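Local coordinates for Glyoxalase/bleomycin resistance protein/dioxygenase (Sphaerobacter thermophilus, PDB 4HC5) that belongs to the glyoxalase/bleomycin resistance/dioxygenase superfamily and may act as a dioxygenase, though its substrate and reaction are not established, at residues R88-A93 against F128-E133. Sequence-based numbering, arbitrary orientation.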
loop_
_atom_site.group_PDB
_atom_site.type_symbol
_atom_site.label_atom_id
_atom_site.label_comp_id
_atom_site.label_asym_id
_atom_site.label_seq_id
_atom_site.Cartn_x
_atom_site.Cartn_y
_atom_site.Cartn_z
ATOM N N ARG A 88 1.345 16.565 -8.304
ATOM C CA ARG A 88 1.525 18.005 -8.078
ATOM C C ARG A 88 0.713 18.929 -8.985
ATOM O O ARG A 88 0.575 20.123 -8.721
ATOM C CB ARG A 88 3.011 18.367 -8.083
ATOM C CG ARG A 88 3.733 17.582 -6.978
ATOM C CD ARG A 88 4.993 18.243 -6.405
ATOM N NE ARG A 88 5.543 17.325 -5.378
ATOM C CZ ARG A 88 6.390 16.314 -5.593
ATOM N NH1 ARG A 88 6.795 15.540 -4.571
ATOM N NH2 ARG A 88 6.847 16.065 -6.819
ATOM N N ASP A 89 0.174 18.400 -10.083
ATOM C CA ASP A 89 -0.675 19.163 -11.038
ATOM C C ASP A 89 -1.778 18.237 -11.579
ATOM O O ASP A 89 -1.576 17.511 -12.489
ATOM C CB ASP A 89 0.156 19.792 -12.133
ATOM C CG ASP A 89 -0.648 20.692 -13.032
ATOM O OD1 ASP A 89 -1.850 20.616 -13.026
ATOM O OD2 ASP A 89 -0.017 21.454 -13.747
ATOM N N ILE A 90 -2.919 18.276 -10.928
ATOM C CA ILE A 90 -4.004 17.374 -11.256
ATOM C C ILE A 90 -4.706 17.726 -12.572
ATOM O O ILE A 90 -5.186 16.868 -13.221
ATOM C CB ILE A 90 -4.987 17.153 -10.085
ATOM C CG1 ILE A 90 -5.735 15.848 -10.305
ATOM C CG2 ILE A 90 -5.921 18.332 -9.929
ATOM C CD1 ILE A 90 -6.534 15.366 -9.138
ATOM N N ASP A 91 -4.688 18.987 -12.956
ATOM C CA ASP A 91 -5.271 19.374 -14.230
ATOM C C ASP A 91 -4.423 18.779 -15.364
ATOM O O ASP A 91 -4.925 18.255 -16.295
ATOM C CB ASP A 91 -5.319 20.872 -14.353
ATOM C CG ASP A 91 -6.384 21.475 -13.528
ATOM O OD1 ASP A 91 -7.340 20.809 -13.188
ATOM O OD2 ASP A 91 -6.232 22.647 -13.248
ATOM N N GLU A 92 -3.121 18.859 -15.243
ATOM C CA GLU A 92 -2.232 18.280 -16.248
ATOM C C GLU A 92 -2.330 16.769 -16.270
ATOM O O GLU A 92 -2.343 16.151 -17.333
ATOM C CB GLU A 92 -0.798 18.718 -16.017
ATOM C CG GLU A 92 0.115 18.282 -17.131
ATOM C CD GLU A 92 -0.223 18.986 -18.469
ATOM O OE1 GLU A 92 0.064 18.388 -19.509
ATOM O OE2 GLU A 92 -0.795 20.126 -18.502
ATOM N N ALA A 93 -2.370 16.160 -15.077
ATOM C CA ALA A 93 -2.471 14.686 -14.993
ATOM C C ALA A 93 -3.769 14.220 -15.681
ATOM O O ALA A 93 -3.787 13.271 -16.482
ATOM C CB ALA A 93 -2.381 14.151 -13.564
ATOM N N PHE A 128 -7.954 3.841 -8.277
ATOM C CA PHE A 128 -7.076 4.687 -7.398
ATOM C C PHE A 128 -7.770 6.014 -7.187
ATOM O O PHE A 128 -8.383 6.593 -8.102
ATOM C CB PHE A 128 -5.725 4.923 -8.079
ATOM C CG PHE A 128 -4.959 3.681 -8.360
ATOM C CD1 PHE A 128 -4.165 3.105 -7.439
ATOM C CD2 PHE A 128 -5.096 3.014 -9.557
ATOM C CE1 PHE A 128 -3.475 1.947 -7.688
ATOM C CE2 PHE A 128 -4.447 1.821 -9.811
ATOM C CZ PHE A 128 -3.571 1.303 -8.867
ATOM N N PHE A 129 -7.503 6.615 -6.022
ATOM C CA PHE A 129 -7.889 7.995 -5.696
ATOM C C PHE A 129 -6.668 8.866 -5.974
ATOM O O PHE A 129 -5.575 8.552 -5.492
ATOM C CB PHE A 129 -8.300 8.041 -4.243
ATOM C CG PHE A 129 -8.905 9.352 -3.774
ATOM C CD1 PHE A 129 -9.916 9.966 -4.515
ATOM C CD2 PHE A 129 -8.583 9.900 -2.536
ATOM C CE1 PHE A 129 -10.508 11.115 -4.023
ATOM C CE2 PHE A 129 -9.191 11.033 -2.057
ATOM C CZ PHE A 129 -10.185 11.629 -2.828
ATOM N N LEU A 130 -6.815 9.892 -6.831
ATOM C CA LEU A 130 -5.796 10.756 -7.283
ATOM C C LEU A 130 -6.057 12.124 -6.663
ATOM O O LEU A 130 -7.089 12.728 -6.903
ATOM C CB LEU A 130 -5.757 10.852 -8.809
ATOM C CG LEU A 130 -4.696 11.736 -9.406
ATOM C CD1 LEU A 130 -3.289 11.243 -9.064
ATOM C CD2 LEU A 130 -4.869 11.867 -10.954
ATOM N N VAL A 131 -5.070 12.617 -5.900
ATOM C CA VAL A 131 -5.196 13.846 -5.133
ATOM C C VAL A 131 -4.062 14.802 -5.444
ATOM O O VAL A 131 -2.923 14.396 -5.574
ATOM C CB VAL A 131 -5.222 13.535 -3.587
ATOM C CG1 VAL A 131 -5.507 14.848 -2.838
ATOM C CG2 VAL A 131 -6.233 12.474 -3.264
ATOM N N GLU A 132 -4.408 16.094 -5.606
ATOM C CA GLU A 132 -3.419 17.104 -5.858
ATOM C C GLU A 132 -2.816 17.505 -4.508
ATOM O O GLU A 132 -3.530 17.857 -3.585
ATOM C CB GLU A 132 -4.064 18.318 -6.510
ATOM C CG GLU A 132 -3.040 19.323 -6.986
ATOM C CD GLU A 132 -3.683 20.389 -7.903
ATOM O OE1 GLU A 132 -4.605 21.179 -7.469
ATOM O OE2 GLU A 132 -3.281 20.367 -9.064
ATOM N N GLU A 133 -1.515 17.564 -4.506
ATOM C CA GLU A 133 -0.723 17.886 -3.306
ATOM C C GLU A 133 -1.042 19.234 -2.769
ATOM O O GLU A 133 -0.912 20.234 -3.517
ATOM C CB GLU A 133 0.771 17.739 -3.596
ATOM C CG GLU A 133 1.626 17.787 -2.339
ATOM C CD GLU A 133 3.117 17.498 -2.615
ATOM O OE1 GLU A 133 3.649 16.566 -1.977
ATOM O OE2 GLU A 133 3.753 18.239 -3.439
ATOM O OXT GLU A 133 -1.386 19.330 -1.537
HETATM O O HOH W 1 0.526 20.761 -5.902
HETATM O O HOH W 2 -4.054 21.379 -11.387
#
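The guanidinium of Arg-88 receives Glu-133 OE2 at its edge, nearly in plane, through NE. On the carboxylate's side OE2 is met from above the plane, and the two flat groups stand 46° apart. Arg-88 NE to Glu-133 OE2 measures 2.8 Å in this salt bridge, with the hydrogen bond bent (140°). The two side chains run side by side in the same direction, and OE2 also touches Arg-88 CD. The other oxygen, Glu-133 OE1, bonds to Tyr-13 OH of the second subunit, tying the last residue of the chain to the dimer partner. Water 1 donates to both Arg-88 O and Glu-133 O, linking the Arg-88 carbonyl to the C-terminal carboxylate.

The second carboxylate, Glu-132, reaches the start of helix 90-99. CG is anti to the backbone N (chi1 -171°) and the chain stays extended to CD. Glu-132 OE2 takes the N-H of Ile-90 on its anti side, 2.8 Å from Ile-90 N and almost straight. Water 2 donates to Glu-132 OE2 at 2.6 Å and to Asp-89 OD1, and accepts from Asp-91 N. Asp-89 is the N-cap: its OD1 accepts from Glu-92 N, which comes from well above the carboxylate plane.

Ile-90 CG2 also packs against the carboxylate, 3.4 Å from Glu-132 OE2. Ile-90 and Leu-130 slide past each other in opposite directions, Ile-90 CD1 lying 3.5 Å from Leu-130 O and also reaching Leu-130 CG. Ala-93 CB touches Leu-130 CD2, packing helix 90-99 on the mixed sheet in which strand 126-132 runs parallel to 79-87, a beta-alpha-beta-beta-beta order consistent with the VOC fold.

Two acids thus share the helix N-terminus, with Asp-89 OD1 and Glu-132 OE2 4.2 Å apart; the water bridging them and the separate N-H donated to each, together with the helix dipole, probably offset the repulsion and stabilise both carboxylates as anions.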